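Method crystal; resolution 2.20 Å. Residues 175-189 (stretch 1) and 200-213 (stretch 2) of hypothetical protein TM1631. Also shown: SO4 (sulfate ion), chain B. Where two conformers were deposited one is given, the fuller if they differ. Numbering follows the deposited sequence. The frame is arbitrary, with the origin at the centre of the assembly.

Stretch 1, residues 175-189: ITFVVVDEPKLPGLF
Stretch 2, residues 200-213: AYFRFHGRNERWFE

Two parallel strands, 176-181 and 200-204, form the framework of the contact; their axes approach to 4.5 Å and their N-to-C directions differ by 28°. Backbone angles are extended (Val179 -79/119, Asp181 -109/120, Arg203 -129/125), and the register reads from CA-CA separations of 4.7 Å for Val179-Phe202, 4.9 Å for Val180-Arg203 and 4.7 Å for Asp181-Phe204. Val180 and Arg203 point to one face of the sheet, Val179, Phe202, Asp181 and Phe204 to the other.

Backbone hydrogen bonds follow the parallel pattern, in which alternate residues of each strand bond to neighbours flanking their partner. Val179 N donates to Tyr201 O (2.7 Å, 150°), Arg203 N to Val179 O (2.9 Å, 161°), Asp181 N to Arg203 O (2.9 Å, 157°) and His205 N to Asp181 O (2.9 Å, 177°). The last carries the ladder past the second strand. Short CA-H...O contacts accompany it, among them Phe202 CA to Val179 O at 3.2 Å and Val180 CA to Arg203 O at 3.3 Å.

Charged groups converge on Asp181 (chi1 -164°, chi2 74°). Arg207, with chi1 m and chi2 and chi3 t, presents its guanidinium edge to the carboxylate: NE reaches Asp181 OD2 at 2.9 Å and NH2 reaches Asp181 OD1 at 3.2 Å, a two-pronged salt bridge. Lys184 (m, m, t, t) adds a second salt bridge from NZ to Asp181 OD1 at 2.9 Å, while its CE lies over the guanidinium face, 3.6 Å from Arg207 NE. Lys184 NZ and Arg207 NH2 are consequently only 4.1 Å apart, their like charges sharing the carboxylate. One water links the backbones, accepting from Lys184 N (2.8 Å) and donating to Arg207 O (3.0 Å).

Apolar packing continues beyond the strands. Pro183 CD sits over the six-membered ring of Trp211 (chi1 t, chi2 -89°), 4.0 Å from its centroid and 24° off the normal, a CH-pi contact. Trp211 closes the type I turn that begins at Asn208, and the first stretch makes a type II turn from Leu185 to Leu188. Leu185 (m, t) brings CD1 to 3.9 Å from Trp211 CB; Leu188 (m, t) places CD2 3.6 Å from Phe212 CZ. Gly187, at phi/psi 94/-20, occupies a conformation that calls for glycine.

At the second stretch's side, Arg203 (m, t, p) leads its end away from the first strand to a sulfate ion, with NH2 2.9 Å from SO4 O4 and NH1 3.1 Å from SO4 O1.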

# COMPACT_ATOMS: atom_id res chain seq x y z
N ILE A 175 9.77 -12.11 -1.48
CA ILE A 175 9.14 -10.85 -1.06
C ILE A 175 8.74 -10.06 -2.30
O ILE A 175 9.55 -9.82 -3.18
CB ILE A 175 10.07 -10.01 -0.18
CG1 ILE A 175 10.45 -10.79 1.08
CG2 ILE A 175 9.38 -8.68 0.19
CD1 ILE A 175 11.65 -10.23 1.83
N THR A 176 7.47 -9.68 -2.35
CA THR A 176 6.93 -8.91 -3.46
C THR A 176 7.45 -7.46 -3.40
O THR A 176 7.40 -6.80 -2.35
CB THR A 176 5.38 -8.96 -3.46
OG1 THR A 176 4.95 -10.31 -3.71
CG2 THR A 176 4.78 -8.02 -4.50
N PHE A 177 7.96 -6.99 -4.53
CA PHE A 177 8.51 -5.65 -4.65
C PHE A 177 7.40 -4.61 -4.88
O PHE A 177 6.59 -4.74 -5.80
CB PHE A 177 9.53 -5.60 -5.80
CG PHE A 177 10.04 -4.22 -6.07
CD1 PHE A 177 10.89 -3.59 -5.17
CD2 PHE A 177 9.67 -3.54 -7.22
CE1 PHE A 177 11.36 -2.32 -5.40
CE2 PHE A 177 10.13 -2.26 -7.46
CZ PHE A 177 10.97 -1.65 -6.55
N VAL A 178 7.38 -3.57 -4.03
CA VAL A 178 6.44 -2.47 -4.20
C VAL A 178 6.96 -1.47 -5.22
O VAL A 178 7.93 -0.75 -4.96
CB VAL A 178 6.17 -1.76 -2.87
CG1 VAL A 178 5.27 -0.54 -3.08
CG2 VAL A 178 5.52 -2.72 -1.90
N VAL A 179 6.32 -1.43 -6.38
CA VAL A 179 6.67 -0.46 -7.42
C VAL A 179 6.05 0.88 -7.02
O VAL A 179 4.83 0.99 -6.91
CB VAL A 179 6.14 -0.87 -8.81
CG1 VAL A 179 6.51 0.18 -9.85
CG2 VAL A 179 6.66 -2.25 -9.21
N VAL A 180 6.89 1.88 -6.83
CA VAL A 180 6.44 3.15 -6.26
C VAL A 180 6.56 4.30 -7.26
O VAL A 180 7.58 4.43 -7.95
CB VAL A 180 7.27 3.55 -5.03
CG1 VAL A 180 6.73 4.84 -4.41
CG2 VAL A 180 7.27 2.47 -4.01
N ASP A 181 5.52 5.13 -7.31
CA ASP A 181 5.65 6.46 -7.89
C ASP A 181 5.58 7.51 -6.77
O ASP A 181 4.59 7.62 -6.05
CB ASP A 181 4.62 6.75 -8.97
CG ASP A 181 5.00 7.95 -9.81
OD1 ASP A 181 5.93 7.81 -10.65
OD2 ASP A 181 4.41 9.03 -9.62
N GLU A 182 6.67 8.27 -6.68
CA GLU A 182 6.95 9.24 -5.63
C GLU A 182 7.44 10.50 -6.31
O GLU A 182 7.73 10.48 -7.50
CB GLU A 182 8.10 8.72 -4.76
CG GLU A 182 7.71 8.09 -3.46
CD GLU A 182 8.87 7.38 -2.81
OE1 GLU A 182 10.01 7.86 -2.89
OE2 GLU A 182 8.64 6.32 -2.21
N PRO A 183 7.59 11.60 -5.55
CA PRO A 183 8.25 12.79 -6.10
C PRO A 183 9.62 12.53 -6.77
O PRO A 183 10.35 11.60 -6.37
CB PRO A 183 8.40 13.69 -4.87
CG PRO A 183 7.29 13.30 -3.98
CD PRO A 183 7.14 11.82 -4.16
N LYS A 184 9.93 13.32 -7.79
CA LYS A 184 11.19 13.17 -8.54
C LYS A 184 12.22 14.11 -7.93
O LYS A 184 12.59 15.14 -8.52
CB LYS A 184 10.98 13.44 -10.04
CG LYS A 184 9.78 12.74 -10.67
CD LYS A 184 9.68 11.26 -10.30
CE LYS A 184 8.61 10.55 -11.12
NZ LYS A 184 8.52 9.11 -10.77
N LEU A 185 12.68 13.74 -6.74
CA LEU A 185 13.54 14.59 -5.93
C LEU A 185 14.76 13.82 -5.46
O LEU A 185 14.74 12.58 -5.41
CB LEU A 185 12.76 15.11 -4.72
CG LEU A 185 11.50 15.94 -5.01
CD1 LEU A 185 10.61 15.98 -3.78
CD2 LEU A 185 11.84 17.36 -5.46
N PRO A 186 15.82 14.55 -5.08
CA PRO A 186 17.02 13.92 -4.54
C PRO A 186 16.74 12.96 -3.37
O PRO A 186 15.98 13.28 -2.46
CB PRO A 186 17.85 15.13 -4.06
CG PRO A 186 17.41 16.23 -4.93
CD PRO A 186 15.97 16.02 -5.15
N GLY A 187 17.33 11.77 -3.44
CA GLY A 187 17.31 10.83 -2.32
C GLY A 187 16.21 9.79 -2.30
O GLY A 187 16.34 8.77 -1.61
N LEU A 188 15.14 10.04 -3.03
CA LEU A 188 13.96 9.18 -3.00
C LEU A 188 14.07 8.00 -3.96
O LEU A 188 14.80 8.06 -4.95
CB LEU A 188 12.70 9.98 -3.34
CG LEU A 188 12.31 11.06 -2.34
CD1 LEU A 188 11.04 11.75 -2.79
CD2 LEU A 188 12.15 10.48 -0.95
N PHE A 189 13.35 6.93 -3.66
CA PHE A 189 13.44 5.71 -4.43
C PHE A 189 12.72 5.91 -5.77
O PHE A 189 11.60 6.44 -5.80
CB PHE A 189 12.85 4.53 -3.65
CG PHE A 189 13.20 3.18 -4.23
CD1 PHE A 189 12.41 2.61 -5.21
CD2 PHE A 189 14.32 2.49 -3.80
CE1 PHE A 189 12.73 1.37 -5.75
CE2 PHE A 189 14.64 1.25 -4.33
CZ PHE A 189 13.84 0.69 -5.31
N ALA A 200 2.44 -8.44 -8.31
CA ALA A 200 2.90 -7.05 -8.40
C ALA A 200 2.10 -6.19 -7.43
O ALA A 200 0.94 -6.48 -7.14
CB ALA A 200 2.76 -6.51 -9.80
N TYR A 201 2.75 -5.14 -6.93
CA TYR A 201 2.16 -4.23 -5.98
C TYR A 201 2.63 -2.82 -6.34
O TYR A 201 3.82 -2.56 -6.34
CB TYR A 201 2.62 -4.60 -4.57
CG TYR A 201 1.76 -4.07 -3.42
CD1 TYR A 201 1.66 -2.70 -3.17
CD2 TYR A 201 1.09 -4.94 -2.58
CE1 TYR A 201 0.89 -2.22 -2.10
CE2 TYR A 201 0.33 -4.47 -1.52
CZ TYR A 201 0.23 -3.12 -1.28
OH TYR A 201 -0.54 -2.67 -0.22
N PHE A 202 1.69 -1.92 -6.65
CA PHE A 202 2.03 -0.54 -6.99
C PHE A 202 1.51 0.41 -5.95
O PHE A 202 0.38 0.26 -5.51
CB PHE A 202 1.42 -0.13 -8.33
CG PHE A 202 1.94 -0.89 -9.49
CD1 PHE A 202 1.53 -2.21 -9.70
CD2 PHE A 202 2.83 -0.31 -10.38
CE1 PHE A 202 2.01 -2.94 -10.79
CE2 PHE A 202 3.31 -1.03 -11.46
CZ PHE A 202 2.90 -2.35 -11.67
N ARG A 203 2.32 1.40 -5.58
CA ARG A 203 1.86 2.48 -4.72
C ARG A 203 2.20 3.84 -5.31
O ARG A 203 3.35 4.11 -5.62
CB ARG A 203 2.45 2.33 -3.32
CG ARG A 203 1.99 1.07 -2.59
CD ARG A 203 2.36 1.14 -1.12
NE ARG A 203 1.44 1.96 -0.34
CZ ARG A 203 1.80 2.78 0.66
NH1 ARG A 203 3.07 2.95 0.98
NH2 ARG A 203 0.87 3.46 1.31
N PHE A 204 1.18 4.69 -5.48
CA PHE A 204 1.35 6.03 -6.06
C PHE A 204 1.07 7.09 -5.01
O PHE A 204 -0.05 7.22 -4.52
CB PHE A 204 0.41 6.22 -7.25
CG PHE A 204 0.52 5.13 -8.31
CD1 PHE A 204 1.76 4.66 -8.73
CD2 PHE A 204 -0.62 4.60 -8.89
CE1 PHE A 204 1.85 3.66 -9.70
CE2 PHE A 204 -0.54 3.60 -9.87
CZ PHE A 204 0.70 3.14 -10.27
N HIS A 205 2.10 7.86 -4.67
CA HIS A 205 2.02 8.88 -3.60
C HIS A 205 1.85 10.29 -4.13
O HIS A 205 1.81 11.25 -3.35
CB HIS A 205 3.30 8.85 -2.75
CG HIS A 205 3.61 7.50 -2.18
ND1 HIS A 205 2.78 6.87 -1.29
CD2 HIS A 205 4.68 6.69 -2.35
CE1 HIS A 205 3.31 5.71 -0.95
NE2 HIS A 205 4.47 5.58 -1.58
N GLY A 206 1.79 10.42 -5.45
CA GLY A 206 1.89 11.72 -6.11
C GLY A 206 3.32 12.21 -6.16
O GLY A 206 4.24 11.52 -5.73
N ARG A 207 3.51 13.42 -6.68
CA ARG A 207 4.84 13.94 -6.97
C ARG A 207 5.01 15.37 -6.49
O ARG A 207 5.67 16.18 -7.14
CB ARG A 207 5.09 13.91 -8.47
CG ARG A 207 4.94 12.56 -9.08
CD ARG A 207 5.07 12.66 -10.55
NE ARG A 207 5.06 11.36 -11.17
CZ ARG A 207 5.13 11.14 -12.47
NH1 ARG A 207 5.22 12.17 -13.32
NH2 ARG A 207 5.12 9.90 -12.93
N ASN A 208 4.41 15.66 -5.34
CA ASN A 208 4.53 16.96 -4.71
C ASN A 208 6.00 17.33 -4.49
O ASN A 208 6.70 16.67 -3.74
CB ASN A 208 3.77 16.94 -3.37
CG ASN A 208 3.66 18.32 -2.73
OD1 ASN A 208 4.22 19.30 -3.23
ND2 ASN A 208 2.95 18.40 -1.61
N GLU A 209 6.44 18.40 -5.14
CA GLU A 209 7.82 18.92 -5.00
C GLU A 209 8.14 19.45 -3.61
O GLU A 209 9.31 19.64 -3.27
CB GLU A 209 8.05 20.05 -5.99
CG GLU A 209 8.02 19.62 -7.45
CD GLU A 209 8.07 20.80 -8.42
OE1 GLU A 209 8.10 21.98 -7.96
OE2 GLU A 209 8.07 20.54 -9.64
N ARG A 210 7.11 19.70 -2.81
CA ARG A 210 7.25 20.20 -1.44
C ARG A 210 7.23 19.04 -0.42
O ARG A 210 7.07 19.25 0.78
CB ARG A 210 6.13 21.21 -1.16
CG ARG A 210 6.46 22.25 -0.09
CD ARG A 210 5.37 23.32 0.03
N TRP A 211 7.40 17.82 -0.93
CA TRP A 211 7.36 16.59 -0.14
C TRP A 211 8.13 16.62 1.17
O TRP A 211 7.65 16.08 2.15
CB TRP A 211 7.88 15.44 -1.02
CG TRP A 211 8.01 14.09 -0.36
CD1 TRP A 211 9.09 13.60 0.32
CD2 TRP A 211 7.04 13.02 -0.38
NE1 TRP A 211 8.86 12.32 0.74
CE2 TRP A 211 7.61 11.94 0.33
CE3 TRP A 211 5.75 12.89 -0.92
CZ2 TRP A 211 6.93 10.72 0.51
CZ3 TRP A 211 5.07 11.68 -0.73
CH2 TRP A 211 5.67 10.61 -0.02
N PHE A 212 9.31 17.24 1.18
CA PHE A 212 10.16 17.25 2.39
C PHE A 212 9.84 18.39 3.39
O PHE A 212 10.31 18.37 4.52
CB PHE A 212 11.65 17.32 2.00
CG PHE A 212 12.17 16.07 1.35
CD1 PHE A 212 12.42 14.94 2.10
CD2 PHE A 212 12.41 16.03 -0.02
CE1 PHE A 212 12.90 13.78 1.50
CE2 PHE A 212 12.89 14.88 -0.62
CZ PHE A 212 13.13 13.75 0.14
N GLU A 213 9.06 19.38 2.95
CA GLU A 213 8.68 20.51 3.81
C GLU A 213 7.25 20.41 4.36
O GLU A 213 6.95 21.00 5.40
CB GLU A 213 8.81 21.83 3.03
CG GLU A 213 10.23 22.19 2.61
CD GLU A 213 10.70 21.41 1.39
OE1 GLU A 213 10.03 21.49 0.34
OE2 GLU A 213 11.74 20.73 1.48
S SO4 B . 3.37 6.11 2.96
O1 SO4 B . 4.44 5.39 2.28
O2 SO4 B . 3.85 6.65 4.23
O3 SO4 B . 2.96 7.21 2.10
O4 SO4 B . 2.27 5.20 3.23
O HOH W 1 8.32 15.55 -8.49